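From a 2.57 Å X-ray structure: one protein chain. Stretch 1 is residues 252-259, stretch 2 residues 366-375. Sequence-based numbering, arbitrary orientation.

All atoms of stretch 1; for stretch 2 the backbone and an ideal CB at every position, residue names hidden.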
# COMPACT_ATOMS: atom_id res chain seq x y z
N GLY A 252 13.64 6.95 -4.67
CA GLY A 252 14.03 5.59 -4.36
C GLY A 252 12.89 4.62 -4.62
O GLY A 252 12.85 3.53 -4.04
N ILE A 253 11.97 5.01 -5.48
CA ILE A 253 10.84 4.16 -5.84
C ILE A 253 10.68 4.11 -7.35
O ILE A 253 10.59 5.15 -8.01
CB ILE A 253 9.52 4.66 -5.21
CG1 ILE A 253 9.65 4.76 -3.69
CG2 ILE A 253 8.37 3.74 -5.59
CD1 ILE A 253 8.42 5.31 -3.00
N ILE A 254 10.66 2.90 -7.90
CA ILE A 254 10.47 2.72 -9.34
C ILE A 254 9.12 3.30 -9.76
O ILE A 254 8.07 2.80 -9.36
CB ILE A 254 10.53 1.23 -9.74
CG1 ILE A 254 11.91 0.66 -9.42
CG2 ILE A 254 10.22 1.06 -11.22
CD1 ILE A 254 12.08 -0.79 -9.82
N PRO A 255 9.16 4.37 -10.57
CA PRO A 255 7.98 5.16 -10.90
C PRO A 255 7.03 4.50 -11.89
O PRO A 255 7.33 3.44 -12.45
CB PRO A 255 8.58 6.43 -11.51
CG PRO A 255 9.84 5.96 -12.14
CD PRO A 255 10.37 4.87 -11.25
N LEU A 256 5.89 5.14 -12.10
CA LEU A 256 4.93 4.76 -13.13
C LEU A 256 4.48 6.03 -13.83
O LEU A 256 4.54 6.14 -15.06
CB LEU A 256 3.74 4.01 -12.53
CG LEU A 256 2.51 3.82 -13.41
CD1 LEU A 256 2.87 3.13 -14.71
CD2 LEU A 256 1.43 3.04 -12.68
N ALA A 257 4.04 6.99 -13.03
CA ALA A 257 3.71 8.33 -13.51
C ALA A 257 3.88 9.32 -12.37
O ALA A 257 3.01 9.44 -11.50
CB ALA A 257 2.29 8.37 -14.05
N GLU A 258 5.00 10.03 -12.37
CA GLU A 258 5.37 10.91 -11.27
C GLU A 258 4.35 12.01 -11.01
O GLU A 258 4.37 12.67 -9.96
CB GLU A 258 6.75 11.53 -11.54
CG GLU A 258 7.87 10.51 -11.60
CD GLU A 258 9.22 11.14 -11.90
OE1 GLU A 258 10.22 10.40 -11.99
OE2 GLU A 258 9.28 12.38 -12.06
N THR A 259 3.44 12.21 -11.96
CA THR A 259 2.33 13.13 -11.78
C THR A 259 1.40 12.63 -10.67
O THR A 259 0.90 13.42 -9.87
CB THR A 259 1.51 13.29 -13.08
OG1 THR A 259 2.36 13.80 -14.12
CG2 THR A 259 0.35 14.25 -12.88
N UNK A 366 4.10 9.41 -19.83
CA UNK A 366 5.03 9.64 -18.73
C UNK A 366 5.77 8.38 -18.28
O UNK A 366 6.87 8.48 -17.73
CB UNK A 366 4.27 10.23 -17.54
N UNK A 367 5.18 7.21 -18.51
CA UNK A 367 5.79 5.96 -18.08
C UNK A 367 7.14 5.73 -18.74
O UNK A 367 8.12 5.42 -18.07
CB UNK A 367 4.86 4.79 -18.38
N UNK A 368 7.18 5.89 -20.06
CA UNK A 368 8.41 5.71 -20.82
C UNK A 368 9.51 6.65 -20.34
O UNK A 368 10.66 6.26 -20.19
CB UNK A 368 8.15 5.93 -22.31
N UNK A 369 9.13 7.90 -20.09
CA UNK A 369 10.09 8.93 -19.70
C UNK A 369 10.57 8.76 -18.26
O UNK A 369 11.76 8.90 -17.98
CB UNK A 369 9.47 10.32 -19.88
N UNK A 370 9.65 8.46 -17.35
CA UNK A 370 10.01 8.25 -15.95
C UNK A 370 10.93 7.04 -15.77
O UNK A 370 11.89 7.10 -15.01
CB UNK A 370 8.75 8.07 -15.11
N UNK A 371 10.62 5.96 -16.46
CA UNK A 371 11.40 4.73 -16.37
C UNK A 371 12.80 4.91 -16.94
O UNK A 371 13.79 4.53 -16.30
CB UNK A 371 10.68 3.59 -17.10
N UNK A 372 12.89 5.50 -18.13
CA UNK A 372 14.18 5.74 -18.77
C UNK A 372 15.06 6.68 -17.95
O UNK A 372 16.27 6.48 -17.85
CB UNK A 372 13.97 6.32 -20.17
N UNK A 373 14.45 7.71 -17.37
CA UNK A 373 15.17 8.65 -16.52
C UNK A 373 15.58 8.00 -15.21
O UNK A 373 16.59 8.36 -14.62
CB UNK A 373 14.31 9.89 -16.25
N UNK A 374 14.78 7.03 -14.76
CA UNK A 374 15.08 6.30 -13.53
C UNK A 374 16.31 5.42 -13.71
O UNK A 374 17.21 5.42 -12.87
CB UNK A 374 13.88 5.45 -13.10
N UNK A 375 16.33 4.67 -14.80
CA UNK A 375 17.42 3.74 -15.08
C UNK A 375 18.72 4.46 -15.40
O UNK A 375 19.81 3.90 -15.23
CB UNK A 375 17.04 2.82 -16.24

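Stretch 2 is helical throughout, each carbonyl from 366 to 371 accepting a hydrogen bond from the amide four residues on, and stretch 1 runs alongside it, in the opposite direction, as an irregular segment, so that positions one helical turn apart meet successive parts of the loop.

At position 366 CA-to-CB points toward stretch 1, and the ideal CB lies 4.4 Å from CB of A257. Beyond it wait the backbone amide and hydroxyl of T259, both potential donors, so a side chain long enough to reach them and ending in an acceptor would suit: glutamate or glutamine. The residue is E366. Its extended chain brings OE1 to 2.8 Å from OG1 of T259, which donates a hydrogen bond to it; the amide N of T259 makes a weak hydrogen bond to OE2, at 3.3 Å.

Position 367 points sideways, with the carbonyl O of L256 3.6 Å from its ideal CB and the leucine side chain close by. An apolar group, aliphatic or aromatic, would fit. F367 sets its CD1 3.5 Å from CD1 of L256.

Positions 368 and 369 have nothing of stretch 1 near their ideal CB and tolerate most polar residues; they are K368 and H369.

Position 370 points toward the loop. Its ideal CB is 3.8 Å from CG of P255, and the free amide of E258 lies within reach of a short side chain, with the glutamate carboxylate also near. A compact acceptor is favoured, and asparagine could offer an amide group to the carboxylate as well. N370 accepts a hydrogen bond at OD1 from N of E258, 3.0 Å away and nearly straight at 166°, and its ND2 lies 3.3 Å from CD of E258.

Position 371 turns sideways, with no stretch 1 atom within 5.5 Å of the ideal CB, so this contact alone hardly restricts it; V371 occupies it. Position 372, out of reach, is N372. Position 373 points toward stretch 1 but meets open space, suiting a polar residue, and is D373.

Position 374 points toward the loop, its ideal CB 4.0 Å from CD of P255, with I254 beyond. A large apolar or aromatic side chain could span both. The ring of Y374 does so: CD1 lies 3.7 Å from CD of P255, CZ is 3.5 Å from CG1 of I254, and CA of I254 sits over one face. Its hydroxyl hydrogen-bonds elsewhere in the structure.

Position 375, sideways and unconstrained here, is F375.

Stretch 2 366-375: EFKHNVNDYF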
# COMPACT_ATOMS: atom_id res chain seq x y z
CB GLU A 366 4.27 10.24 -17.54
CG GLU A 366 5.13 11.14 -16.65
CD GLU A 366 4.33 11.79 -15.55
OE1 GLU A 366 3.14 11.44 -15.38
OE2 GLU A 366 4.89 12.66 -14.84
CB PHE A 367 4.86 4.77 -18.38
CG PHE A 367 5.48 3.44 -18.08
CD1 PHE A 367 5.65 3.01 -16.78
CD2 PHE A 367 5.90 2.61 -19.11
CE1 PHE A 367 6.22 1.78 -16.50
CE2 PHE A 367 6.47 1.38 -18.84
CZ PHE A 367 6.63 0.96 -17.54
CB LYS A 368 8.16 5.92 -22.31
CG LYS A 368 9.41 5.88 -23.17
CD LYS A 368 9.09 6.19 -24.63
CE LYS A 368 10.35 6.15 -25.48
NZ LYS A 368 10.06 6.45 -26.91
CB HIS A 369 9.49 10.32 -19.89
CG HIS A 369 9.23 10.67 -21.32
ND1 HIS A 369 8.31 10.00 -22.10
CD2 HIS A 369 9.79 11.60 -22.13
CE1 HIS A 369 8.30 10.52 -23.32
NE2 HIS A 369 9.19 11.49 -23.36
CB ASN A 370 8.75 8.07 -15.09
CG ASN A 370 7.96 9.35 -14.94
OD1 ASN A 370 6.76 9.32 -14.66
ND2 ASN A 370 8.63 10.49 -15.11
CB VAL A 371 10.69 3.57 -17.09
CG1 VAL A 371 11.66 2.42 -17.34
CG2 VAL A 371 9.49 3.09 -16.29
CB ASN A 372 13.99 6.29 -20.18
CG ASN A 372 13.38 5.28 -21.13
OD1 ASN A 372 13.37 4.08 -20.85
ND2 ASN A 372 12.87 5.76 -22.26
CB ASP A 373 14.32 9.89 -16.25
CG ASP A 373 14.15 10.77 -17.48
OD1 ASP A 373 14.30 10.25 -18.61
OD2 ASP A 373 13.86 11.97 -17.32
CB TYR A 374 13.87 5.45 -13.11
CG TYR A 374 14.13 4.57 -11.91
CD1 TYR A 374 14.05 5.07 -10.62
CD2 TYR A 374 14.45 3.22 -12.08
CE1 TYR A 374 14.29 4.26 -9.52
CE2 TYR A 374 14.69 2.41 -10.99
CZ TYR A 374 14.61 2.93 -9.71
OH TYR A 374 14.85 2.12 -8.63
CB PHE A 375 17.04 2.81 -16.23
CG PHE A 375 16.06 1.73 -15.85
CD1 PHE A 375 16.04 1.22 -14.56
CD2 PHE A 375 15.16 1.23 -16.78
CE1 PHE A 375 15.14 0.23 -14.21
CE2 PHE A 375 14.26 0.24 -16.43
CZ PHE A 375 14.25 -0.26 -15.14
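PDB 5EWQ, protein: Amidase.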